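Local atomic coordinates of lipoprotein signal peptidase (Staphylococcus aureus, PDB entry 6RYO), a protein that cleaves signal peptides from bacterial prolipoproteins within the membrane as an aspartic endopeptidase, cutting just before the lipidated cysteine. Residues V140-D145 with I158-L163. Sequence-based numbering, arbitrary orientation.
Sequences VVDFID and IADSSL. With OLC ((2R)-2,3-dihydroxypropyl (9Z)-octadec-9-enoate), chain C; OLC ((2R)-2,3-dihydroxypropyl (9Z)-octadec-9-enoate), chain B.
Strand 140-145, with D142, F143 and I144 at its centre, passes the start of helix 158-174 (residues 158-163) at 77°, the two axes 9.6 Å apart at their closest. D142 and D160, the predicted catalytic pair of this A8-family aspartyl protease, meet across the gap: D142 OD1 lies 3.7 Å from D160 OD2, the side chains at about a right angle and the carboxylate planes turned 53° apart. No hydrogen bond joins the two segments directly; instead, D142 OD1 and D160 OD2 each hydrogen-bond to a polar side chain of the bound peptide, consistent with one group spanning the dyad. D160 OD1 is held by N130, while D142 OD2 has a weak bond from N76.

Next to the dyad the contact is apolar. F143 CZ reaches I158 CG1 (4.1 Å); with CG set between the backbone N and C (chi1 55°), the ring comes up to the helix at a slant. The extended I144 side chain brings CD1 to 4.2 Å from I158 CD1, with S161 OG nearby, a hydroxyl bonded to N157 O. Two monoolein molecules border the helix: the chain C tail ends against I158 CD1 (3.7 Å from C18) and S161 OG, and the chain B lipid runs past D160, its O19 3.9 Å from D160 CB.

F143 and I144 both pair with F156, two residues before the helix begins, which makes a classic beta bulge in the strand. Strand 140-146 is an outer strand of the antiparallel sheet, beside strand 69-76; helix 31-55 packs on F143 and I158, and helix 114-137 on V140 and A159.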
loop_
_atom_site.group_PDB
_atom_site.type_symbol
_atom_site.label_atom_id
_atom_site.label_comp_id
_atom_site.label_asym_id
_atom_site.label_seq_id
_atom_site.Cartn_x
_atom_site.Cartn_y
_atom_site.Cartn_z
ATOM N N VAL A 140 -2.844 -10.261 -5.856
ATOM C CA VAL A 140 -2.817 -8.807 -5.759
ATOM C C VAL A 140 -2.696 -8.240 -7.164
ATOM O O VAL A 140 -1.835 -8.671 -7.939
ATOM C CB VAL A 140 -1.657 -8.312 -4.872
ATOM C CG1 VAL A 140 -1.548 -6.798 -4.936
ATOM C CG2 VAL A 140 -1.856 -8.761 -3.434
ATOM N N VAL A 141 -3.553 -7.276 -7.492
ATOM C CA VAL A 141 -3.526 -6.637 -8.805
ATOM C C VAL A 141 -2.397 -5.615 -8.833
ATOM O O VAL A 141 -2.376 -4.677 -8.029
ATOM C CB VAL A 141 -4.874 -5.979 -9.131
ATOM C CG1 VAL A 141 -4.757 -5.102 -10.378
ATOM C CG2 VAL A 141 -5.938 -7.040 -9.321
ATOM N N ASP A 142 -1.457 -5.798 -9.754
ATOM C CA ASP A 142 -0.355 -4.870 -9.962
ATOM C C ASP A 142 -0.433 -4.323 -11.378
ATOM O O ASP A 142 -0.556 -5.094 -12.336
ATOM C CB ASP A 142 0.991 -5.554 -9.733
ATOM C CG ASP A 142 1.238 -5.882 -8.278
ATOM O OD1 ASP A 142 0.722 -5.156 -7.402
ATOM O OD2 ASP A 142 1.961 -6.864 -8.010
ATOM N N PHE A 143 -0.366 -2.996 -11.511
ATOM C CA PHE A 143 -0.479 -2.375 -12.830
ATOM C C PHE A 143 0.516 -1.256 -13.106
ATOM O O PHE A 143 0.677 -0.892 -14.276
ATOM C CB PHE A 143 -1.899 -1.834 -13.044
ATOM C CG PHE A 143 -2.353 -0.881 -11.974
ATOM C CD1 PHE A 143 -2.964 -1.349 -10.822
ATOM C CD2 PHE A 143 -2.178 0.484 -12.124
ATOM C CE1 PHE A 143 -3.386 -0.476 -9.838
ATOM C CE2 PHE A 143 -2.599 1.364 -11.142
ATOM C CZ PHE A 143 -3.203 0.881 -9.998
ATOM N N ILE A 144 1.192 -0.695 -12.107
ATOM C CA ILE A 144 2.098 0.427 -12.340
ATOM C C ILE A 144 3.451 -0.112 -12.785
ATOM O O ILE A 144 4.128 -0.824 -12.035
ATOM C CB ILE A 144 2.234 1.304 -11.089
ATOM C CG1 ILE A 144 0.893 1.963 -10.753
ATOM C CG2 ILE A 144 3.305 2.359 -11.293
ATOM C CD1 ILE A 144 0.943 2.867 -9.541
ATOM N N ASP A 145 3.855 0.244 -14.004
ATOM C CA ASP A 145 5.072 -0.264 -14.630
ATOM C C ASP A 145 5.880 0.925 -15.132
ATOM O O ASP A 145 5.516 1.545 -16.136
ATOM C CB ASP A 145 4.733 -1.220 -15.775
ATOM C CG ASP A 145 5.963 -1.848 -16.400
ATOM O OD1 ASP A 145 7.073 -1.690 -15.847
ATOM O OD2 ASP A 145 5.819 -2.507 -17.452
ATOM N N ILE A 158 -1.269 1.211 -6.048
ATOM C CA ILE A 158 -1.443 2.337 -5.136
ATOM C C ILE A 158 -1.188 1.911 -3.694
ATOM O O ILE A 158 -0.566 2.646 -2.918
ATOM C CB ILE A 158 -2.846 2.947 -5.308
ATOM C CG1 ILE A 158 -3.054 3.405 -6.754
ATOM C CG2 ILE A 158 -3.043 4.105 -4.353
ATOM C CD1 ILE A 158 -2.129 4.525 -7.178
ATOM N N ALA A 159 -1.664 0.721 -3.313
ATOM C CA ALA A 159 -1.443 0.232 -1.954
ATOM C C ALA A 159 0.044 0.113 -1.643
ATOM O O ALA A 159 0.479 0.414 -0.524
ATOM C CB ALA A 159 -2.142 -1.113 -1.758
ATOM N N ASP A 160 0.840 -0.325 -2.621
ATOM C CA ASP A 160 2.288 -0.339 -2.440
ATOM C C ASP A 160 2.842 1.077 -2.319
ATOM O O ASP A 160 3.774 1.322 -1.542
ATOM C CB ASP A 160 2.956 -1.081 -3.598
ATOM C CG ASP A 160 2.531 -2.532 -3.684
ATOM O OD1 ASP A 160 2.317 -3.157 -2.625
ATOM O OD2 ASP A 160 2.408 -3.051 -4.815
ATOM N N SER A 161 2.278 2.021 -3.080
ATOM C CA SER A 161 2.768 3.397 -3.049
ATOM C C SER A 161 2.506 4.053 -1.699
ATOM O O SER A 161 3.386 4.734 -1.154
ATOM C CB SER A 161 2.117 4.205 -4.168
ATOM O OG SER A 161 2.275 3.556 -5.417
ATOM N N SER A 162 1.301 3.873 -1.154
ATOM C CA SER A 162 0.979 4.454 0.144
ATOM C C SER A 162 1.880 3.894 1.240
ATOM O O SER A 162 2.315 4.630 2.134
ATOM C CB SER A 162 -0.492 4.204 0.472
ATOM O OG SER A 162 -0.820 4.683 1.764
ATOM N N LEU A 163 2.166 2.592 1.187
ATOM C CA LEU A 163 3.075 1.985 2.154
ATOM C C LEU A 163 4.470 2.591 2.049
ATOM O O LEU A 163 5.068 2.980 3.057
ATOM C CB LEU A 163 3.125 0.471 1.945
ATOM C CG LEU A 163 1.912 -0.333 2.416
ATOM C CD1 LEU A 163 1.879 -1.701 1.758
ATOM C CD2 LEU A 163 1.933 -0.481 3.923
HETATM C C18 OLC C . 0.525 6.833 -8.177
HETATM C C10 OLC C . -0.378 9.083 -0.396
HETATM C C9 OLC C . -0.513 10.279 0.140
HETATM C C17 OLC C . 1.072 6.617 -6.769
HETATM C C11 OLC C . -1.564 8.405 -1.081
HETATM C C8 OLC C . -1.855 11.007 0.087
HETATM C C24 OLC C . -1.873 20.422 7.466
HETATM C C16 OLC C . 1.035 7.944 -6.019
HETATM C C12 OLC C . -1.056 7.292 -1.993
HETATM C C7 OLC C . -1.645 12.505 0.307
HETATM C C15 OLC C . -0.408 8.240 -5.620
HETATM C C13 OLC C . -0.296 7.920 -3.158
HETATM C C6 OLC C . -1.214 12.772 1.749
HETATM C C14 OLC C . -0.807 7.325 -4.466
HETATM C C5 OLC C . -2.429 13.146 2.595
HETATM C C4 OLC C . -2.588 14.665 2.640
HETATM C C3 OLC C . -2.284 15.166 4.051
HETATM C C2 OLC C . -3.396 16.107 4.511
HETATM C C21 OLC C . -3.196 18.914 5.985
HETATM C C1 OLC C . -3.104 16.580 5.933
HETATM C C22 OLC C . -3.279 19.951 7.101
HETATM O O19 OLC C . -2.331 15.987 6.608
HETATM O O25 OLC C . -1.901 21.014 8.734
HETATM O O23 OLC C . -4.048 21.040 6.672
HETATM O O20 OLC C . -3.747 17.714 6.442
HETATM C C10 OLC B . 4.481 7.176 -6.202
HETATM C C9 OLC B . 5.029 6.751 -5.084
HETATM C C11 OLC B . 5.328 7.327 -7.462
HETATM C C8 OLC B . 6.518 6.409 -5.048
HETATM C C24 OLC B . 5.529 -5.468 -6.360
HETATM C C12 OLC B . 4.465 7.048 -8.690
HETATM C C7 OLC B . 6.740 5.133 -4.243
HETATM C C13 OLC B . 5.192 6.068 -9.606
HETATM C C6 OLC B . 6.739 3.931 -5.185
HETATM C C14 OLC B . 4.917 6.447 -11.059
HETATM C C5 OLC B . 7.018 2.669 -4.376
HETATM C C4 OLC B . 6.875 1.435 -5.262
HETATM C C3 OLC B . 6.745 0.202 -4.372
HETATM C C2 OLC B . 7.286 -1.017 -5.112
HETATM C C21 OLC B . 6.678 -4.625 -4.303
HETATM C C1 OLC B . 6.855 -2.288 -4.386
HETATM C C22 OLC B . 5.553 -5.509 -4.835
HETATM O O19 OLC B . 6.612 -2.261 -3.226
HETATM O O25 OLC B . 5.214 -6.743 -6.850
HETATM O O23 OLC B . 5.757 -6.827 -4.420
HETATM O O20 OLC B . 6.742 -3.482 -5.102
#